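Pectate lyase (PDB 5AMV) cleaves polygalacturonate by calcium-dependent beta-elimination, releasing oligosaccharides that carry an unsaturated galacturonosyl group at their non-reducing ends. Local coordinates at residues S249-D255 and R279-F285; Y308-K314 and T335-G341. All blocks are in the same frame, centred on the assembly; numbering follows the deposited sequence. Where two conformers were deposited one is given.

Contacts 1 and 2 are the two outer pairings of one four-strand parallel sheet of the pectate lyase beta-helix; the pairing of strands 282-283 and 310-312 between them joins the two, whose centres are 9 Å apart. Both are partly buried, with hydrophobic side chains on the inward face and a glycan-facing outer face, but contact 1 is nearer the middle of the chain (about 10 Å between centres, against 17 Å). Its outer face carries three arginines, a salt bridge and bridging waters, and Ile250 lies near the calcium site; in contact 2 that face holds Tyr308, Ser337 and Phe339. On this shared face Arg282 makes a cation-pi contact with Phe339, and both contacts touch the same galacturonate.

Contact 1. Residues S249-D255 and R279-F285; sequences SIFGSSD and RAPRVRF. With ADA (alpha-D-galactopyranuronic acid), chain B.
Parallel strands 250-251 and 282-283 pair neighbouring coils of the pectate lyase beta-helix, with substrate-binding arginines on the outer face. Ile250 is level with Arg282 and Phe251 with Val283 (CA-CA 4.9 and 4.8 Å); the chain turns at Gly252-Ser253, Arg279 and Phe285 have positive phi, and a cis peptide precedes Pro281. Four backbone hydrogen bonds form: Ser249 N to Arg279 O and Phe251 N to Arg282 O (both 2.8 Å), Arg282 N to Ser249 O and Arg284 N to Phe251 O (both 2.9 Å). Arg284 (chi1 m) donates from NH1 to Gly252 O (2.8 Å) and from NE to Asp255 OD1 (2.7 Å), a salt bridge. Water 2 links Asp255 OD1 to Arg282 NH1. Arg282 NE and NH2 grip galacturonate O6B and O6A (2.8 and 2.9 Å), while Arg279, the inferred catalytic residue, gives NH2 to O5 (3.0 Å). Inward, Pro281 CB lies 4.0 Å from the Phe251 ring centroid (CH-pi). Both also pack on strand 266-274, and backbone bonds continue to Ala309 and Gly311.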
loop_
_atom_site.group_PDB
_atom_site.type_symbol
_atom_site.label_atom_id
_atom_site.label_comp_id
_atom_site.label_asym_id
_atom_site.label_seq_id
_atom_site.Cartn_x
_atom_site.Cartn_y
_atom_site.Cartn_z
ATOM N N SER A 249 -0.791 -0.568 4.608
ATOM C CA SER A 249 -0.107 0.669 4.291
ATOM C C SER A 249 0.954 0.932 5.341
ATOM O O SER A 249 0.620 1.302 6.467
ATOM C CB SER A 249 -1.108 1.842 4.265
ATOM O OG SER A 249 -2.100 1.645 3.250
ATOM N N ILE A 250 2.223 0.754 4.971
ATOM C CA ILE A 250 3.317 1.069 5.908
ATOM C C ILE A 250 4.049 2.306 5.383
ATOM O O ILE A 250 4.568 2.309 4.227
ATOM C CB ILE A 250 4.298 -0.161 6.198
ATOM C CG1 ILE A 250 5.416 0.272 7.173
ATOM C CG2 ILE A 250 4.924 -0.666 4.977
ATOM C CD1 ILE A 250 6.054 -0.905 7.997
ATOM N N PHE A 251 4.154 3.313 6.243
ATOM C CA PHE A 251 4.812 4.585 5.855
ATOM C C PHE A 251 6.020 4.745 6.758
ATOM O O PHE A 251 5.855 4.965 7.962
ATOM C CB PHE A 251 3.882 5.810 6.025
ATOM C CG PHE A 251 2.555 5.716 5.292
ATOM C CD1 PHE A 251 2.405 4.928 4.169
ATOM C CD2 PHE A 251 1.450 6.468 5.745
ATOM C CE1 PHE A 251 1.194 4.884 3.495
ATOM C CE2 PHE A 251 0.220 6.449 5.044
ATOM C CZ PHE A 251 0.090 5.637 3.933
ATOM N N GLY A 252 7.217 4.560 6.186
ATOM C CA GLY A 252 8.458 4.583 6.968
ATOM C C GLY A 252 8.817 3.158 7.297
ATOM O O GLY A 252 8.176 2.534 8.162
ATOM N N SER A 253 9.850 2.652 6.631
ATOM C CA SER A 253 10.175 1.212 6.651
ATOM C C SER A 253 11.083 0.810 7.815
ATOM O O SER A 253 11.257 -0.390 8.084
ATOM C CB SER A 253 10.902 0.868 5.348
ATOM O OG SER A 253 12.110 1.626 5.313
ATOM N N SER A 254 11.669 1.773 8.527
ATOM C CA SER A 254 12.652 1.419 9.572
ATOM C C SER A 254 12.864 2.472 10.657
ATOM O O SER A 254 12.914 3.667 10.367
ATOM C CB SER A 254 14.002 1.128 8.885
ATOM O OG SER A 254 14.981 0.810 9.858
ATOM N N ASP A 255 12.982 2.024 11.904
ATOM C CA ASP A 255 13.321 2.904 13.018
ATOM C C ASP A 255 14.688 3.595 12.791
ATOM O O ASP A 255 14.903 4.708 13.244
ATOM C CB ASP A 255 13.361 2.099 14.320
ATOM C CG ASP A 255 11.966 1.751 14.848
ATOM O OD1 ASP A 255 10.952 2.040 14.166
ATOM O OD2 ASP A 255 11.884 1.226 15.974
ATOM N N ARG A 279 -1.968 -2.249 9.935
ATOM C CA ARG A 279 -1.227 -1.201 9.198
ATOM C C ARG A 279 -2.117 -0.375 8.297
ATOM O O ARG A 279 -2.007 -0.432 7.077
ATOM C CB ARG A 279 -0.017 -1.770 8.407
ATOM C CG ARG A 279 0.859 -2.651 9.295
ATOM C CD ARG A 279 2.059 -3.181 8.544
ATOM N NE ARG A 279 2.960 -3.908 9.428
ATOM C CZ ARG A 279 4.146 -4.406 9.060
ATOM N NH1 ARG A 279 4.579 -4.280 7.801
ATOM N NH2 ARG A 279 4.909 -5.026 9.953
ATOM N N ALA A 280 -3.019 0.384 8.906
ATOM C CA ALA A 280 -3.927 1.170 8.103
ATOM C C ALA A 280 -4.047 2.638 8.470
ATOM O O ALA A 280 -5.157 3.127 8.706
ATOM C CB ALA A 280 -5.316 0.509 8.061
ATOM N N PRO A 281 -2.903 3.379 8.543
ATOM C CA PRO A 281 -1.546 2.968 8.207
ATOM C C PRO A 281 -0.709 2.665 9.470
ATOM O O PRO A 281 -1.098 3.077 10.580
ATOM C CB PRO A 281 -0.968 4.236 7.559
ATOM C CG PRO A 281 -1.576 5.331 8.370
ATOM C CD PRO A 281 -2.984 4.839 8.789
ATOM N N ARG A 282 0.442 2.031 9.274
ATOM C CA ARG A 282 1.490 2.000 10.318
ATOM C C ARG A 282 2.518 3.053 9.951
ATOM O O ARG A 282 3.030 3.025 8.833
ATOM C CB ARG A 282 2.188 0.647 10.345
ATOM C CG ARG A 282 3.123 0.451 11.542
ATOM C CD ARG A 282 4.291 -0.430 11.155
ATOM N NE ARG A 282 5.028 -0.919 12.309
ATOM C CZ ARG A 282 5.955 -0.211 12.976
ATOM N NH1 ARG A 282 6.253 1.034 12.624
ATOM N NH2 ARG A 282 6.613 -0.759 14.005
ATOM N N VAL A 283 2.830 3.980 10.865
ATOM C CA VAL A 283 3.657 5.130 10.513
ATOM C C VAL A 283 4.898 5.200 11.387
ATOM O O VAL A 283 4.822 4.971 12.580
ATOM C CB VAL A 283 2.844 6.453 10.717
ATOM C CG1 VAL A 283 3.689 7.726 10.418
ATOM C CG2 VAL A 283 1.561 6.455 9.813
ATOM N N ARG A 284 6.032 5.479 10.764
ATOM C CA ARG A 284 7.198 5.996 11.488
ATOM C C ARG A 284 7.442 7.416 10.984
ATOM O O ARG A 284 7.287 7.676 9.795
ATOM C CB ARG A 284 8.436 5.136 11.241
ATOM C CG ARG A 284 8.368 3.718 11.761
ATOM C CD ARG A 284 9.566 2.956 11.190
ATOM N NE ARG A 284 9.693 1.618 11.768
ATOM C CZ ARG A 284 9.182 0.516 11.233
ATOM N NH1 ARG A 284 8.518 0.545 10.076
ATOM N NH2 ARG A 284 9.367 -0.651 11.841
ATOM N N PHE A 285 7.784 8.327 11.905
ATOM C CA PHE A 285 8.296 9.679 11.552
ATOM C C PHE A 285 7.341 10.687 10.961
ATOM O O PHE A 285 7.394 11.867 11.307
ATOM C CB PHE A 285 9.557 9.602 10.660
ATOM C CG PHE A 285 10.720 8.900 11.335
ATOM C CD1 PHE A 285 11.404 9.523 12.391
ATOM C CD2 PHE A 285 11.084 7.605 10.962
ATOM C CE1 PHE A 285 12.466 8.852 13.054
ATOM C CE2 PHE A 285 12.146 6.912 11.621
ATOM C CZ PHE A 285 12.839 7.566 12.681
HETATM C C1 ADA B . 4.242 -7.572 12.395
HETATM C C2 ADA B . 5.623 -8.143 12.029
HETATM C C3 ADA B . 6.652 -7.771 13.101
HETATM C C4 ADA B . 6.730 -6.266 13.289
HETATM C C5 ADA B . 5.345 -5.742 13.654
HETATM C C6 ADA B . 5.397 -4.233 13.581
HETATM O O2 ADA B . 5.510 -9.573 12.032
HETATM O O3 ADA B . 7.953 -8.231 12.707
HETATM O O4 ADA B . 7.126 -5.680 12.032
HETATM O O5 ADA B . 4.348 -6.176 12.685
HETATM O O6B ADA B . 4.594 -3.670 12.787
HETATM O O6A ADA B . 6.244 -3.582 14.275
HETATM O O HOH W 1 5.724 2.356 9.766
HETATM O O HOH W 2 8.377 1.818 14.961
#

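Contact 2. Residues Y308-K314 and T335-G341; sequences YAWGIGK and TISVFSG. With ADA (alpha-D-galactopyranuronic acid), chain B.
Five backbone hydrogen bonds hold segments 308-314 and 335-341 together. Ile312 N to Ser337 O is the shortest (2.7 Å), followed by Ala309 N to Thr335 O (2.8 Å), Ser337 N to Trp310 O and Phe339 N to Ile312 O (both 2.9 Å). Thr335 O also accepts a weak bond from Trp310 N (3.5 Å). The parallel register sets Trp310 beside Ile336, Gly311 beside Ser337 and Ile312 beside Val338, CA atoms 4.7 to 4.9 Å apart; the strand axes approach to 4.7 Å at 15°. Ile312 centres an inverse gamma turn that ends its strand. Farther on, Lys314 CA lies 3.6 Å from Gly341 O; at phi/psi 90/-16 Gly341 has no room for a side chain.

The inward face is hydrophobic: Trp310 CE3 meets Ile336 CG2 (3.6 Å) and Ile312 CG1 meets Ile336 CD1 (3.8 Å), with Trp310 NE1 bonded to Tyr295 OH. Across the sheet, Tyr308 (chi1 p) lays its ring over Ser337 CB, 3.5 Å from the centroid, and receives the edge of Phe339 (chi1 m) in an offset edge-to-face pair, centroids 5.9 Å apart, planes at 66°. Gly311 leaves space for both rings: a CB there would clash with Tyr308 OH and crowd Phe339 CE2. Phe339 CE1 reaches galacturonate O6A (3.3 Å), and its ring packs against the Arg282 guanidinium in a cation-pi contact. Parallel strands stacked by successive coils are the hallmark of the right-handed beta-helix of polysaccharide lyase family 1, here placing Phe339 in the glycan pocket, with Tyr308 packed against both it and Arg279.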
loop_
_atom_site.group_PDB
_atom_site.type_symbol
_atom_site.label_atom_id
_atom_site.label_comp_id
_atom_site.label_asym_id
_atom_site.label_seq_id
_atom_site.Cartn_x
_atom_site.Cartn_y
_atom_site.Cartn_z
ATOM N N TYR A 308 -5.573 -4.161 14.182
ATOM C CA TYR A 308 -5.587 -2.747 14.548
ATOM C C TYR A 308 -5.710 -1.885 13.306
ATOM O O TYR A 308 -5.423 -2.373 12.207
ATOM C CB TYR A 308 -4.350 -2.360 15.370
ATOM C CG TYR A 308 -3.024 -2.321 14.597
ATOM C CD1 TYR A 308 -2.646 -1.162 13.907
ATOM C CD2 TYR A 308 -2.137 -3.448 14.575
ATOM C CE1 TYR A 308 -1.419 -1.118 13.182
ATOM C CE2 TYR A 308 -0.910 -3.406 13.865
ATOM C CZ TYR A 308 -0.561 -2.214 13.217
ATOM O OH TYR A 308 0.655 -2.108 12.547
ATOM N N ALA A 309 -6.122 -0.620 13.481
ATOM C CA ALA A 309 -6.165 0.323 12.372
ATOM C C ALA A 309 -4.873 1.137 12.271
ATOM O O ALA A 309 -4.079 0.954 11.334
ATOM C CB ALA A 309 -7.392 1.263 12.512
ATOM N N TRP A 310 -4.623 2.008 13.258
ATOM C CA TRP A 310 -3.450 2.906 13.205
ATOM C C TRP A 310 -2.262 2.343 13.965
ATOM O O TRP A 310 -2.401 1.902 15.100
ATOM C CB TRP A 310 -3.770 4.330 13.706
ATOM C CG TRP A 310 -4.961 4.881 13.077
ATOM C CD1 TRP A 310 -5.391 4.670 11.769
ATOM C CD2 TRP A 310 -5.947 5.735 13.692
ATOM N NE1 TRP A 310 -6.592 5.322 11.561
ATOM C CE2 TRP A 310 -6.951 5.987 12.707
ATOM C CE3 TRP A 310 -6.095 6.290 14.987
ATOM C CZ2 TRP A 310 -8.078 6.776 12.961
ATOM C CZ3 TRP A 310 -7.243 7.097 15.230
ATOM C CH2 TRP A 310 -8.213 7.311 14.223
ATOM N N GLY A 311 -1.089 2.349 13.341
ATOM C CA GLY A 311 0.096 1.795 14.016
ATOM C C GLY A 311 0.958 2.968 14.399
ATOM O O GLY A 311 1.472 3.688 13.531
ATOM N N ILE A 312 1.093 3.183 15.712
ATOM C CA ILE A 312 1.850 4.333 16.227
ATOM C C ILE A 312 3.309 3.931 16.362
ATOM O O ILE A 312 3.721 3.377 17.399
ATOM C CB ILE A 312 1.275 4.801 17.601
ATOM C CG1 ILE A 312 -0.265 4.884 17.573
ATOM C CG2 ILE A 312 1.890 6.142 18.007
ATOM C CD1 ILE A 312 -0.880 5.654 16.384
ATOM N N GLY A 313 4.077 4.149 15.295
ATOM C CA GLY A 313 5.493 3.736 15.199
ATOM C C GLY A 313 6.409 4.832 15.740
ATOM O O GLY A 313 5.936 5.927 16.065
ATOM N N LYS A 314 7.726 4.548 15.729
ATOM C CA LYS A 314 8.728 5.519 16.213
ATOM C C LYS A 314 8.558 6.925 15.634
ATOM O O LYS A 314 8.546 7.110 14.404
ATOM C CB LYS A 314 10.115 5.022 15.899
ATOM C CG LYS A 314 11.213 6.027 16.295
ATOM C CD LYS A 314 12.538 5.367 16.007
ATOM C CE LYS A 314 13.688 6.279 16.465
ATOM N NZ LYS A 314 14.960 5.642 16.033
ATOM N N THR A 335 -8.167 -0.138 18.960
ATOM C CA THR A 335 -8.265 0.477 17.630
ATOM C C THR A 335 -6.880 0.779 17.050
ATOM O O THR A 335 -6.707 0.905 15.809
ATOM C CB THR A 335 -9.065 1.787 17.646
ATOM O OG1 THR A 335 -8.444 2.718 18.542
ATOM C CG2 THR A 335 -10.531 1.537 18.032
ATOM N N ILE A 336 -5.890 0.942 17.921
ATOM C CA ILE A 336 -4.509 1.227 17.464
ATOM C C ILE A 336 -3.524 0.226 18.058
ATOM O O ILE A 336 -3.874 -0.556 18.986
ATOM C CB ILE A 336 -4.084 2.695 17.785
ATOM C CG1 ILE A 336 -3.729 2.816 19.292
ATOM C CG2 ILE A 336 -5.194 3.658 17.312
ATOM C CD1 ILE A 336 -3.329 4.219 19.731
ATOM N N SER A 337 -2.305 0.213 17.507
ATOM C CA SER A 337 -1.216 -0.552 18.101
ATOM C C SER A 337 -0.040 0.417 18.268
ATOM O O SER A 337 0.317 1.131 17.340
ATOM C CB SER A 337 -0.810 -1.739 17.229
ATOM O OG SER A 337 0.173 -2.553 17.895
ATOM N N VAL A 338 0.514 0.453 19.482
ATOM C CA VAL A 338 1.641 1.332 19.848
ATOM C C VAL A 338 2.953 0.548 19.860
ATOM O O VAL A 338 3.075 -0.512 20.503
ATOM C CB VAL A 338 1.400 1.997 21.232
ATOM C CG1 VAL A 338 2.527 2.998 21.468
ATOM C CG2 VAL A 338 0.023 2.720 21.265
ATOM N N PHE A 339 3.926 1.041 19.101
ATOM C CA PHE A 339 5.250 0.404 19.019
ATOM C C PHE A 339 6.276 1.281 19.766
ATOM O O PHE A 339 5.990 2.431 20.069
ATOM C CB PHE A 339 5.623 0.213 17.547
ATOM C CG PHE A 339 4.620 -0.610 16.786
ATOM C CD1 PHE A 339 4.619 -2.004 16.911
ATOM C CD2 PHE A 339 3.617 0.005 16.007
ATOM C CE1 PHE A 339 3.675 -2.817 16.243
ATOM C CE2 PHE A 339 2.662 -0.793 15.327
ATOM C CZ PHE A 339 2.685 -2.214 15.441
ATOM N N SER A 340 7.442 0.713 20.074
ATOM C CA SER A 340 8.501 1.460 20.763
ATOM C C SER A 340 8.857 2.712 19.945
ATOM O O SER A 340 8.977 2.663 18.707
ATOM C CB SER A 340 9.726 0.567 21.001
ATOM O OG SER A 340 10.712 1.232 21.781
ATOM N N GLY A 341 8.980 3.838 20.645
ATOM C CA GLY A 341 9.249 5.117 20.003
ATOM C C GLY A 341 7.939 5.805 19.649
ATOM O O GLY A 341 7.906 6.997 19.380
HETATM C C1 ADA B . 4.242 -7.572 12.395
HETATM C C2 ADA B . 5.623 -8.143 12.029
HETATM C C3 ADA B . 6.652 -7.771 13.101
HETATM C C4 ADA B . 6.730 -6.266 13.289
HETATM C C5 ADA B . 5.345 -5.742 13.654
HETATM C C6 ADA B . 5.397 -4.233 13.581
HETATM O O2 ADA B . 5.510 -9.573 12.032
HETATM O O3 ADA B . 7.953 -8.231 12.707
HETATM O O4 ADA B . 7.126 -5.680 12.032
HETATM O O5 ADA B . 4.348 -6.176 12.685
HETATM O O6B ADA B . 4.594 -3.670 12.787
HETATM O O6A ADA B . 6.244 -3.582 14.275
#